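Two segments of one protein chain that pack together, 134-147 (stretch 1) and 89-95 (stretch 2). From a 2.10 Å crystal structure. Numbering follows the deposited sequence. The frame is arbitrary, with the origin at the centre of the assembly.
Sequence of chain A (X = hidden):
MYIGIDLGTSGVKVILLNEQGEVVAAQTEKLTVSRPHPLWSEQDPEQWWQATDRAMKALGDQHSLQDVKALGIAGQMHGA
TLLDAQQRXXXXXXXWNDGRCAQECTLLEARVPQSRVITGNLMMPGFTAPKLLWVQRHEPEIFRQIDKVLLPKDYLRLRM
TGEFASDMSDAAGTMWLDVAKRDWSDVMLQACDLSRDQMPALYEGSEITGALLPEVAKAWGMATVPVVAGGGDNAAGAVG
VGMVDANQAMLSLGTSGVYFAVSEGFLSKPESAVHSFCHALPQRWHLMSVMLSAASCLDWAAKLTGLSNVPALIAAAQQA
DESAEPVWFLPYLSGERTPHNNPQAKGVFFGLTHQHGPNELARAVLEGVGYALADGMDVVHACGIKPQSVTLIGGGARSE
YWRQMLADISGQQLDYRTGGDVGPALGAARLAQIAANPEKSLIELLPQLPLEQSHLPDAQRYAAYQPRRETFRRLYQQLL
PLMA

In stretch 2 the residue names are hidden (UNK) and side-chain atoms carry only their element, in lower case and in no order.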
# COMPACT_ATOMS: atom_id res chain seq x y z
N TRP A 134 -5.56 3.02 -38.07
CA TRP A 134 -5.94 1.71 -37.57
C TRP A 134 -7.04 1.06 -38.40
O TRP A 134 -6.92 -0.08 -38.80
CB TRP A 134 -6.37 1.78 -36.10
CG TRP A 134 -6.64 0.45 -35.48
CD1 TRP A 134 -5.79 -0.27 -34.71
CD2 TRP A 134 -7.84 -0.32 -35.56
NE1 TRP A 134 -6.38 -1.44 -34.30
CE2 TRP A 134 -7.65 -1.49 -34.81
CE3 TRP A 134 -9.07 -0.14 -36.18
CZ2 TRP A 134 -8.62 -2.46 -34.68
CZ3 TRP A 134 -10.04 -1.10 -36.04
CH2 TRP A 134 -9.81 -2.25 -35.30
N VAL A 135 -8.09 1.81 -38.69
CA VAL A 135 -9.14 1.31 -39.57
C VAL A 135 -8.61 0.94 -40.95
O VAL A 135 -8.90 -0.13 -41.46
CB VAL A 135 -10.31 2.29 -39.68
CG1 VAL A 135 -11.25 1.90 -40.81
CG2 VAL A 135 -11.07 2.37 -38.36
N GLN A 136 -7.81 1.82 -41.54
CA GLN A 136 -7.16 1.49 -42.79
C GLN A 136 -6.43 0.15 -42.73
O GLN A 136 -6.49 -0.63 -43.66
CB GLN A 136 -6.22 2.58 -43.25
CG GLN A 136 -5.69 2.32 -44.64
CD GLN A 136 -4.68 3.34 -45.10
OE1 GLN A 136 -4.51 3.54 -46.29
NE2 GLN A 136 -4.00 3.97 -44.15
N ARG A 137 -5.76 -0.09 -41.61
CA ARG A 137 -4.84 -1.21 -41.47
C ARG A 137 -5.58 -2.47 -41.07
O ARG A 137 -5.20 -3.56 -41.44
CB ARG A 137 -3.77 -0.89 -40.44
CG ARG A 137 -2.69 0.02 -40.96
CD ARG A 137 -1.90 0.74 -39.89
NE ARG A 137 -1.06 -0.16 -39.13
CZ ARG A 137 0.08 -0.66 -39.57
NH1 ARG A 137 0.54 -0.35 -40.77
NH2 ARG A 137 0.77 -1.48 -38.80
N HIS A 138 -6.65 -2.30 -40.32
CA HIS A 138 -7.35 -3.44 -39.77
C HIS A 138 -8.73 -3.68 -40.39
O HIS A 138 -9.27 -4.77 -40.28
CB HIS A 138 -7.45 -3.30 -38.26
CG HIS A 138 -6.14 -3.40 -37.56
ND1 HIS A 138 -5.72 -4.55 -36.94
CD2 HIS A 138 -5.16 -2.49 -37.39
CE1 HIS A 138 -4.53 -4.34 -36.41
NE2 HIS A 138 -4.16 -3.10 -36.67
N GLU A 139 -9.28 -2.66 -41.03
CA GLU A 139 -10.59 -2.76 -41.65
C GLU A 139 -10.63 -2.09 -43.03
O GLU A 139 -11.38 -1.16 -43.25
CB GLU A 139 -11.66 -2.17 -40.74
CG GLU A 139 -11.86 -2.91 -39.43
CD GLU A 139 -12.73 -2.17 -38.44
OE1 GLU A 139 -12.85 -2.63 -37.30
OE2 GLU A 139 -13.31 -1.14 -38.81
N PRO A 140 -9.80 -2.57 -43.94
CA PRO A 140 -9.59 -1.87 -45.22
C PRO A 140 -10.89 -1.74 -46.00
O PRO A 140 -11.07 -0.80 -46.76
CB PRO A 140 -8.61 -2.79 -45.94
CG PRO A 140 -8.78 -4.09 -45.31
CD PRO A 140 -9.07 -3.84 -43.89
N GLU A 141 -11.78 -2.69 -45.80
CA GLU A 141 -13.07 -2.69 -46.46
C GLU A 141 -13.92 -1.51 -46.03
O GLU A 141 -14.59 -0.90 -46.85
CB GLU A 141 -13.79 -3.99 -46.14
CG GLU A 141 -12.86 -5.15 -45.83
CD GLU A 141 -12.32 -5.13 -44.41
OE1 GLU A 141 -11.36 -5.87 -44.13
OE2 GLU A 141 -12.86 -4.39 -43.57
N ILE A 142 -13.89 -1.20 -44.74
CA ILE A 142 -14.48 0.02 -44.21
C ILE A 142 -13.79 1.28 -44.74
O ILE A 142 -14.45 2.18 -45.20
CB ILE A 142 -14.42 0.04 -42.69
CG1 ILE A 142 -15.15 -1.16 -42.09
CG2 ILE A 142 -14.90 1.34 -42.16
CD1 ILE A 142 -16.60 -1.16 -42.33
N PHE A 143 -12.47 1.32 -44.65
CA PHE A 143 -11.73 2.50 -45.07
C PHE A 143 -12.06 2.91 -46.50
O PHE A 143 -12.24 4.08 -46.79
CB PHE A 143 -10.23 2.28 -44.94
CG PHE A 143 -9.42 3.53 -45.08
CD1 PHE A 143 -9.24 4.37 -44.01
CD2 PHE A 143 -8.84 3.87 -46.28
CE1 PHE A 143 -8.51 5.51 -44.13
CE2 PHE A 143 -8.10 5.00 -46.41
CZ PHE A 143 -7.94 5.83 -45.34
N ARG A 144 -12.13 1.92 -47.37
CA ARG A 144 -12.47 2.09 -48.78
C ARG A 144 -13.75 2.90 -48.98
O ARG A 144 -13.91 3.56 -49.99
CB ARG A 144 -12.64 0.72 -49.42
CG ARG A 144 -12.05 0.57 -50.81
CD ARG A 144 -12.26 -0.80 -51.43
NE ARG A 144 -11.53 -0.95 -52.69
CZ ARG A 144 -11.33 -2.10 -53.32
NH1 ARG A 144 -11.81 -3.24 -52.83
NH2 ARG A 144 -10.65 -2.13 -54.46
N GLN A 145 -14.65 2.85 -48.01
CA GLN A 145 -15.98 3.45 -48.15
C GLN A 145 -16.12 4.84 -47.49
O GLN A 145 -17.17 5.45 -47.52
CB GLN A 145 -17.04 2.53 -47.57
CG GLN A 145 -17.17 1.19 -48.23
CD GLN A 145 -18.13 0.29 -47.46
OE1 GLN A 145 -17.71 -0.64 -46.79
NE2 GLN A 145 -19.41 0.60 -47.54
N ILE A 146 -15.05 5.34 -46.88
CA ILE A 146 -15.13 6.58 -46.12
C ILE A 146 -15.31 7.79 -47.02
O ILE A 146 -14.52 8.05 -47.90
CB ILE A 146 -13.86 6.77 -45.29
CG1 ILE A 146 -13.71 5.70 -44.23
CG2 ILE A 146 -13.84 8.14 -44.64
CD1 ILE A 146 -12.42 5.77 -43.51
N ASP A 147 -16.38 8.55 -46.76
CA ASP A 147 -16.61 9.80 -47.45
C ASP A 147 -16.40 10.96 -46.52
O ASP A 147 -16.01 12.03 -46.92
CB ASP A 147 -18.02 9.82 -48.06
CG ASP A 147 -18.22 10.98 -49.02
OD1 ASP A 147 -18.97 11.92 -48.70
OD2 ASP A 147 -17.67 11.06 -50.11
N UNK A 89 -23.62 5.39 -41.48
CA UNK A 89 -22.62 5.11 -40.47
C UNK A 89 -21.93 3.77 -40.69
O UNK A 89 -22.55 2.73 -40.61
c UNK A 89 -22.29 4.59 -38.05
c UNK A 89 -23.21 5.21 -39.05
c UNK A 89 -23.45 6.66 -38.68
N UNK A 90 -20.64 3.87 -40.96
CA UNK A 90 -19.85 2.77 -41.48
C UNK A 90 -19.47 1.79 -40.37
O UNK A 90 -19.50 0.59 -40.55
c UNK A 90 -19.52 2.47 -44.32
c UNK A 90 -18.36 3.15 -43.62
c UNK A 90 -17.98 4.44 -44.30
c UNK A 90 -18.59 3.31 -42.12
N UNK A 91 -19.09 2.34 -39.22
CA UNK A 91 -18.81 1.56 -38.02
C UNK A 91 -19.13 2.35 -36.78
O UNK A 91 -19.42 3.52 -36.86
n UNK A 91 -15.54 1.05 -35.13
n UNK A 91 -14.41 -0.90 -35.39
c UNK A 91 -17.35 1.13 -38.01
c UNK A 91 -14.82 0.26 -35.88
n UNK A 91 -14.51 0.60 -37.12
c UNK A 91 -14.91 1.85 -37.78
c UNK A 91 -16.37 2.21 -37.59
N UNK A 92 -19.09 1.71 -35.63
CA UNK A 92 -19.32 2.43 -34.38
C UNK A 92 -18.24 3.48 -34.13
O UNK A 92 -17.11 3.31 -34.55
c UNK A 92 -19.27 1.32 -33.30
c UNK A 92 -19.63 0.10 -34.02
c UNK A 92 -19.04 0.26 -35.38
N UNK A 93 -18.61 4.57 -33.47
CA UNK A 93 -17.68 5.62 -33.15
C UNK A 93 -16.58 5.16 -32.21
O UNK A 93 -16.85 4.57 -31.18
c UNK A 93 -18.39 6.84 -32.61
N UNK A 94 -15.34 5.43 -32.58
CA UNK A 94 -14.20 5.14 -31.74
C UNK A 94 -13.84 6.34 -30.87
O UNK A 94 -13.36 7.34 -31.37
c UNK A 94 -12.30 3.36 -34.52
c UNK A 94 -13.00 4.77 -32.62
c UNK A 94 -13.34 3.60 -33.53
c UNK A 94 -11.78 4.50 -31.78
N UNK A 95 -14.06 6.22 -29.57
CA UNK A 95 -14.06 7.36 -28.68
C UNK A 95 -12.68 7.85 -28.21
O UNK A 95 -11.67 7.21 -28.45
c UNK A 95 -17.11 6.54 -26.45
c UNK A 95 -16.35 6.56 -27.74
c UNK A 95 -14.97 7.13 -27.49
c UNK A 95 -17.05 7.37 -28.80

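Position 89 has three side-chain carbons, one bonded to CA and carrying the other two. The branch at the first carbon, with no further atoms, makes it valine. Val-89 does not reach stretch 1.

Position 90 has four side-chain carbons, forked at the second. CA-to-CB points toward stretch 1. One terminal carbon lies 3.5 Å from Gln-145 O and 4.0 Å from Ile-146 CA. The forked carbon is 4.2 Å from Ile-142 CG2. A fork at the second carbon distinguishes leucine from isoleucine, so this is Leu-90. Its chi1 of -115° and chi2 of 2° both lie between the usual wells.

Position 91 has a chain of three carbons, then a nitrogen, then a carbon carrying two more nitrogens. That is a guanidinium, and the residue is arginine. The chain nitrogen is 2.7 Å from Glu-139 OE2. Arg-91 NH2 lies 3.0 Å from Glu-139 OE1, so the two groups meet through a paired salt bridge. The Arg-91 CD carbon packs 3.9 Å from Val-135 CG2.

Position 92 has three carbons that close a ring onto the backbone nitrogen. Only proline does this. Pro-92 does not touch stretch 1, but its O accepts a weak hydrogen bond from Arg-91 NH1 at 2.8 Å.

Position 93 has a single side-chain carbon, which makes it alanine. Ala-93 lies in a strand and is out of reach of stretch 1.

Position 94 has four carbons, forked at the first, with one arm two carbons long. This is isoleucine. Ile-94 CD1, at the end of the longer arm, lies 4.2 Å from Val-135 CG2.

Position 95 has four carbons, forked at the second, so it is again leucine. Leu-95 is buried but makes no contact with stretch 1.

The contact combines an apolar patch with a salt bridge between the buried Arg-91 and the partly exposed Glu-139. Leu-90 has the largest covered area and lies against Ile-142, Gln-145 and Ile-146, where the chain passes through a type I turn from Phe-143 to Ile-146. The backbone also takes part: Ile-142 CD1 is 3.8 Å from Leu-90 O. Glu-139 sits between two helical segments, at the N-cap position of the second, and its side chain extends to Arg-91. Both carboxylate oxygens accept near-linear hydrogen bonds from the guanidinium, at N-H...acceptor angles of 166° and 173°, so the acid meets its edge. Val-135 touches both Arg-91 and Ile-94, carrying the apolar packing past the salt bridge.

Stretch 2, residues 89-95: VLRPAIL
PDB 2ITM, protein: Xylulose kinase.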